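Local coordinates for Ent-copalyl diphosphate synthase (Streptomyces platensis, PDB 5BP8), which is a mainly helical terpene cyclase whose C-terminal part is related to the squalene-hopene cyclases, at residues G65-Y70 with G443-T448; K397-P402 with G493-K498. All coordinates share one frame; numbering follows the deposited sequence.

How the contacts relate
Contacts 1 and 2 form one connected cluster, their centres about 10 Å apart, and their segments alternate along the chain. Two polar links join them: Y70 OH lies 2.7 Å from H496 NE2, and R444 NH1 lies 2.8 Å from A400 O, both probable hydrogen bonds. Apolar packing adds to this, with W445 CZ3 3.7 Å from L494 CD2. E451 also ties the pair, since its OE2 accepts from R444 N in contact 1 and from S401 OG in contact 2. Contact 1 lies at the surface and contact 2 is buried near the centre of the chain. The sulfate ion, probably from the crystallisation liquor, touches contact 2 through K397.

Contact 1 of 2, residues G65-Y70 with G443-T448; sequences GAPDGY and GRWQGT
The indole of W445 lies against A66, P67 and Y70, and this apolar wedge is the compact half of the contact. P67 CD stands almost squarely over the five-membered ring, 3.7 Å from its centroid, while A66 CB sits over the six-membered ring of the same face, 4.2 Å from its centroid. R444 NE lies on the opposite face, displaced toward the rim near CZ2. The CZ2 edge of the indole points at the face of Y70 in an offset edge-to-face pair with planes 78° apart; W445 CZ2 comes within 3.6 Å of Y70 CD2. A type I' turn from P67 to Y70, closed by Y70 N to P67 O, brings P67, D68 and Y70 to the indole, with A66 just ahead.

The other half is polar and more open. D68 OD2 receives W445 NE1 at 2.8 Å, nearly straight (168°), and R444 NH2 at 3.2 Å in a more bent salt bridge, the two donors arriving from opposite faces of the carboxylate. R444 extends from CG to NE to reach it, and water 1 joins NE to the same oxygen. R444 NH1 also bonds A400 O, and Y70 OH bonds H496 NE2; water 2 spans the two. With three donors, one a guanidinium, on one carboxylate oxygen, D68 is probably stabilised as the anion, and the indole's rotation is fixed by polar and apolar contacts together.

Contact 2 of 2, residues K397-P402 with G493-K498; sequences KWHASP and GLWHDK. With SO4 (sulfate ion), chain B.
W398 and A400 pair with H496 and L494 through two backbone hydrogen bonds. H496 N donates to W398 O at 2.9 Å, and A400 N donates to L494 O at 2.9 Å, almost straight at 174°. They flank H399 and W495, a single antiparallel bridge in the non-hydrogen-bonded position, with CA atoms 4.5 Å apart. Water 3 adds a link, donating to both W398 O and H496 O.

Side chains add further polar contacts. H496 ND1 makes a weak bond to K397 O, its NE2 being held by Y70. S401 N bonds H399 ND1 in the ring plane, while H399 NE2 and W495 NE1 share E450 OE2. K397 NZ grips the sulfate through O1 (2.9 Å) and O3, besides bonding T346 O.

Aromatic packing centres on H399. Its CB points away from 493-498, but CG anti to the backbone N (chi1 -158°) and the turn of the ring (chi2 -71°) bring the imidazole back against L494 and W495. Its edge meets the face of W495, with CD2 3.3 Å above the middle of the indole plane; L494 O lies over one face of the imidazole.

The loop before helix 402-416 is thus joined to strand 495-496, which pairs antiparallel with strand 500-501, where L494 and W495 both face Y501 in a classic beta bulge, beside helix 449-461.

Contact 1 of 2, residues G65-Y70 with G443-T448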
# COMPACT_ATOMS: atom_id res chain seq x y z
N GLY A 65 -13.07 -7.20 -3.90
CA GLY A 65 -11.98 -6.37 -4.44
C GLY A 65 -12.21 -5.71 -5.78
O GLY A 65 -13.34 -5.61 -6.30
N ALA A 66 -11.12 -5.19 -6.30
CA ALA A 66 -11.14 -4.34 -7.48
C ALA A 66 -11.07 -5.15 -8.80
O ALA A 66 -10.89 -6.37 -8.77
CB ALA A 66 -9.97 -3.35 -7.37
N PRO A 67 -11.19 -4.47 -9.96
CA PRO A 67 -11.13 -5.15 -11.24
C PRO A 67 -9.75 -5.63 -11.66
O PRO A 67 -8.76 -5.49 -10.91
CB PRO A 67 -11.66 -4.10 -12.22
CG PRO A 67 -12.39 -3.12 -11.39
CD PRO A 67 -11.61 -3.07 -10.13
N ASP A 68 -9.68 -6.19 -12.86
CA ASP A 68 -8.41 -6.48 -13.55
C ASP A 68 -7.52 -7.50 -12.83
O ASP A 68 -6.28 -7.51 -12.95
CB ASP A 68 -7.63 -5.17 -13.82
CG ASP A 68 -8.40 -4.20 -14.68
OD1 ASP A 68 -9.22 -4.66 -15.48
OD2 ASP A 68 -8.23 -2.97 -14.54
N GLY A 69 -8.16 -8.36 -12.05
CA GLY A 69 -7.45 -9.39 -11.34
C GLY A 69 -7.10 -9.01 -9.92
O GLY A 69 -6.60 -9.85 -9.18
N TYR A 70 -7.39 -7.77 -9.51
CA TYR A 70 -7.10 -7.37 -8.15
C TYR A 70 -8.11 -8.08 -7.21
O TYR A 70 -8.00 -7.99 -5.99
CB TYR A 70 -7.18 -5.87 -7.97
CG TYR A 70 -5.92 -5.16 -8.45
CD1 TYR A 70 -4.82 -5.03 -7.61
CD2 TYR A 70 -5.81 -4.67 -9.74
CE1 TYR A 70 -3.65 -4.41 -8.03
CE2 TYR A 70 -4.65 -4.01 -10.16
CZ TYR A 70 -3.57 -3.90 -9.31
OH TYR A 70 -2.40 -3.28 -9.71
N GLY A 443 -8.81 9.09 -12.63
CA GLY A 443 -8.56 7.87 -11.93
C GLY A 443 -8.65 6.65 -12.82
O GLY A 443 -9.30 6.69 -13.87
N ARG A 444 -8.02 5.57 -12.38
CA ARG A 444 -7.94 4.35 -13.15
C ARG A 444 -9.29 3.67 -13.38
O ARG A 444 -9.66 3.39 -14.53
CB ARG A 444 -6.99 3.36 -12.48
CG ARG A 444 -6.84 2.08 -13.29
CD ARG A 444 -5.79 1.15 -12.74
NE ARG A 444 -5.87 -0.14 -13.44
CZ ARG A 444 -5.00 -1.14 -13.29
NH1 ARG A 444 -3.95 -1.03 -12.49
NH2 ARG A 444 -5.20 -2.27 -13.96
N TRP A 445 -9.98 3.37 -12.29
CA TRP A 445 -11.26 2.65 -12.36
C TRP A 445 -12.47 3.59 -12.18
O TRP A 445 -13.59 3.27 -12.58
CB TRP A 445 -11.28 1.56 -11.30
CG TRP A 445 -10.32 0.47 -11.56
CD1 TRP A 445 -10.25 -0.31 -12.67
CD2 TRP A 445 -9.27 0.02 -10.70
NE1 TRP A 445 -9.24 -1.23 -12.56
CE2 TRP A 445 -8.62 -1.05 -11.36
CE3 TRP A 445 -8.81 0.42 -9.44
CZ2 TRP A 445 -7.54 -1.73 -10.80
CZ3 TRP A 445 -7.75 -0.28 -8.86
CH2 TRP A 445 -7.12 -1.35 -9.55
N GLN A 446 -12.23 4.75 -11.59
CA GLN A 446 -13.24 5.78 -11.42
C GLN A 446 -12.46 7.05 -11.07
O GLN A 446 -11.30 6.97 -10.70
CB GLN A 446 -14.15 5.43 -10.22
CG GLN A 446 -13.38 5.42 -8.91
CD GLN A 446 -14.11 4.74 -7.78
OE1 GLN A 446 -13.62 3.76 -7.22
NE2 GLN A 446 -15.30 5.25 -7.45
N GLY A 447 -13.10 8.21 -11.12
CA GLY A 447 -12.49 9.40 -10.51
C GLY A 447 -12.30 9.23 -9.02
O GLY A 447 -13.23 8.83 -8.29
N THR A 448 -11.08 9.54 -8.53
CA THR A 448 -10.81 9.47 -7.11
C THR A 448 -10.16 10.76 -6.64
O THR A 448 -9.53 11.47 -7.41
CB THR A 448 -9.84 8.33 -6.76
OG1 THR A 448 -8.57 8.52 -7.40
CG2 THR A 448 -10.43 6.97 -7.18
O HOH W 1 -7.80 -0.52 -15.66
O HOH W 2 -1.59 -2.94 -12.15

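Contact 2 of 2, residues K397-P402 with G493-K498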
# COMPACT_ATOMS: atom_id res chain seq x y z
N LYS A 397 5.71 -0.17 -9.66
CA LYS A 397 5.40 -1.43 -9.00
C LYS A 397 4.63 -1.31 -7.70
O LYS A 397 4.05 -2.29 -7.27
CB LYS A 397 6.70 -2.23 -8.74
CG LYS A 397 7.56 -1.70 -7.62
CD LYS A 397 8.91 -2.43 -7.56
CE LYS A 397 8.77 -3.87 -7.10
NZ LYS A 397 10.10 -4.49 -6.85
N TRP A 398 4.69 -0.18 -7.00
CA TRP A 398 4.09 -0.07 -5.67
C TRP A 398 2.62 0.39 -5.67
O TRP A 398 2.03 0.45 -4.62
CB TRP A 398 4.89 0.88 -4.76
CG TRP A 398 6.33 0.44 -4.57
CD1 TRP A 398 7.45 1.17 -4.84
CD2 TRP A 398 6.79 -0.84 -4.10
NE1 TRP A 398 8.58 0.43 -4.54
CE2 TRP A 398 8.20 -0.81 -4.10
CE3 TRP A 398 6.14 -2.01 -3.68
CZ2 TRP A 398 8.98 -1.92 -3.72
CZ3 TRP A 398 6.92 -3.11 -3.29
CH2 TRP A 398 8.32 -3.05 -3.31
N HIS A 399 2.08 0.74 -6.82
CA HIS A 399 0.80 1.43 -6.88
C HIS A 399 0.06 0.99 -8.13
O HIS A 399 0.64 0.87 -9.21
CB HIS A 399 1.07 2.92 -6.83
CG HIS A 399 -0.07 3.76 -6.35
ND1 HIS A 399 -1.21 3.98 -7.09
CD2 HIS A 399 -0.21 4.50 -5.23
CE1 HIS A 399 -2.00 4.80 -6.45
NE2 HIS A 399 -1.41 5.15 -5.32
N ALA A 400 -1.24 0.76 -7.98
CA ALA A 400 -2.12 0.38 -9.09
C ALA A 400 -2.38 1.47 -10.13
O ALA A 400 -2.82 1.15 -11.22
CB ALA A 400 -3.46 -0.09 -8.51
N SER A 401 -2.17 2.74 -9.79
CA SER A 401 -2.54 3.86 -10.64
C SER A 401 -1.36 4.46 -11.44
O SER A 401 -0.31 4.78 -10.86
CB SER A 401 -3.13 4.98 -9.78
OG SER A 401 -3.50 6.05 -10.60
N PRO A 402 -1.55 4.66 -12.75
CA PRO A 402 -0.54 5.41 -13.48
C PRO A 402 -0.48 6.87 -13.07
O PRO A 402 0.52 7.58 -13.39
CB PRO A 402 -0.98 5.26 -14.92
CG PRO A 402 -2.45 5.09 -14.87
CD PRO A 402 -2.74 4.38 -13.58
N GLY A 493 -8.60 1.86 -1.94
CA GLY A 493 -7.23 1.40 -1.81
C GLY A 493 -6.59 1.19 -3.18
O GLY A 493 -7.15 0.50 -4.03
N LEU A 494 -5.44 1.82 -3.39
CA LEU A 494 -4.71 1.71 -4.65
C LEU A 494 -3.23 1.32 -4.46
O LEU A 494 -2.55 1.03 -5.44
CB LEU A 494 -4.80 3.04 -5.40
CG LEU A 494 -6.19 3.55 -5.78
CD1 LEU A 494 -6.06 4.90 -6.44
CD2 LEU A 494 -6.85 2.58 -6.73
N TRP A 495 -2.74 1.36 -3.24
CA TRP A 495 -1.36 1.00 -2.95
C TRP A 495 -1.19 -0.49 -2.82
O TRP A 495 -1.97 -1.13 -2.10
CB TRP A 495 -0.89 1.69 -1.67
CG TRP A 495 -0.86 3.17 -1.79
CD1 TRP A 495 -1.92 4.01 -1.87
CD2 TRP A 495 0.31 4.00 -1.82
NE1 TRP A 495 -1.49 5.30 -1.96
CE2 TRP A 495 -0.13 5.33 -1.92
CE3 TRP A 495 1.68 3.74 -1.77
CZ2 TRP A 495 0.76 6.41 -2.01
CZ3 TRP A 495 2.58 4.83 -1.87
CH2 TRP A 495 2.10 6.14 -1.97
N HIS A 496 -0.19 -1.05 -3.48
CA HIS A 496 0.00 -2.50 -3.44
C HIS A 496 0.45 -3.02 -2.08
O HIS A 496 1.46 -2.57 -1.52
CB HIS A 496 1.01 -2.98 -4.49
CG HIS A 496 0.49 -2.93 -5.89
ND1 HIS A 496 1.28 -3.22 -6.98
CD2 HIS A 496 -0.73 -2.61 -6.38
CE1 HIS A 496 0.57 -3.08 -8.09
NE2 HIS A 496 -0.66 -2.74 -7.75
N ASP A 497 -0.30 -3.99 -1.53
CA ASP A 497 0.26 -4.83 -0.47
C ASP A 497 -0.27 -6.26 -0.67
O ASP A 497 0.01 -6.87 -1.70
CB ASP A 497 0.04 -4.23 0.93
CG ASP A 497 0.71 -5.06 2.01
OD1 ASP A 497 1.81 -5.60 1.74
OD2 ASP A 497 0.13 -5.29 3.08
N LYS A 498 -1.01 -6.81 0.27
CA LYS A 498 -1.59 -8.11 0.06
C LYS A 498 -2.67 -8.00 -1.00
O LYS A 498 -2.66 -8.73 -1.99
CB LYS A 498 -2.20 -8.65 1.39
CG LYS A 498 -1.17 -8.94 2.49
CD LYS A 498 -0.37 -10.20 2.21
CE LYS A 498 0.80 -10.33 3.17
NZ LYS A 498 0.33 -10.51 4.57
S SO4 B . 10.15 -8.05 -6.80
O1 SO4 B . 10.43 -7.16 -7.96
O2 SO4 B . 11.28 -9.05 -6.73
O3 SO4 B . 9.99 -7.33 -5.56
O4 SO4 B . 8.92 -8.80 -7.11
O HOH W 3 3.00 -0.53 -2.08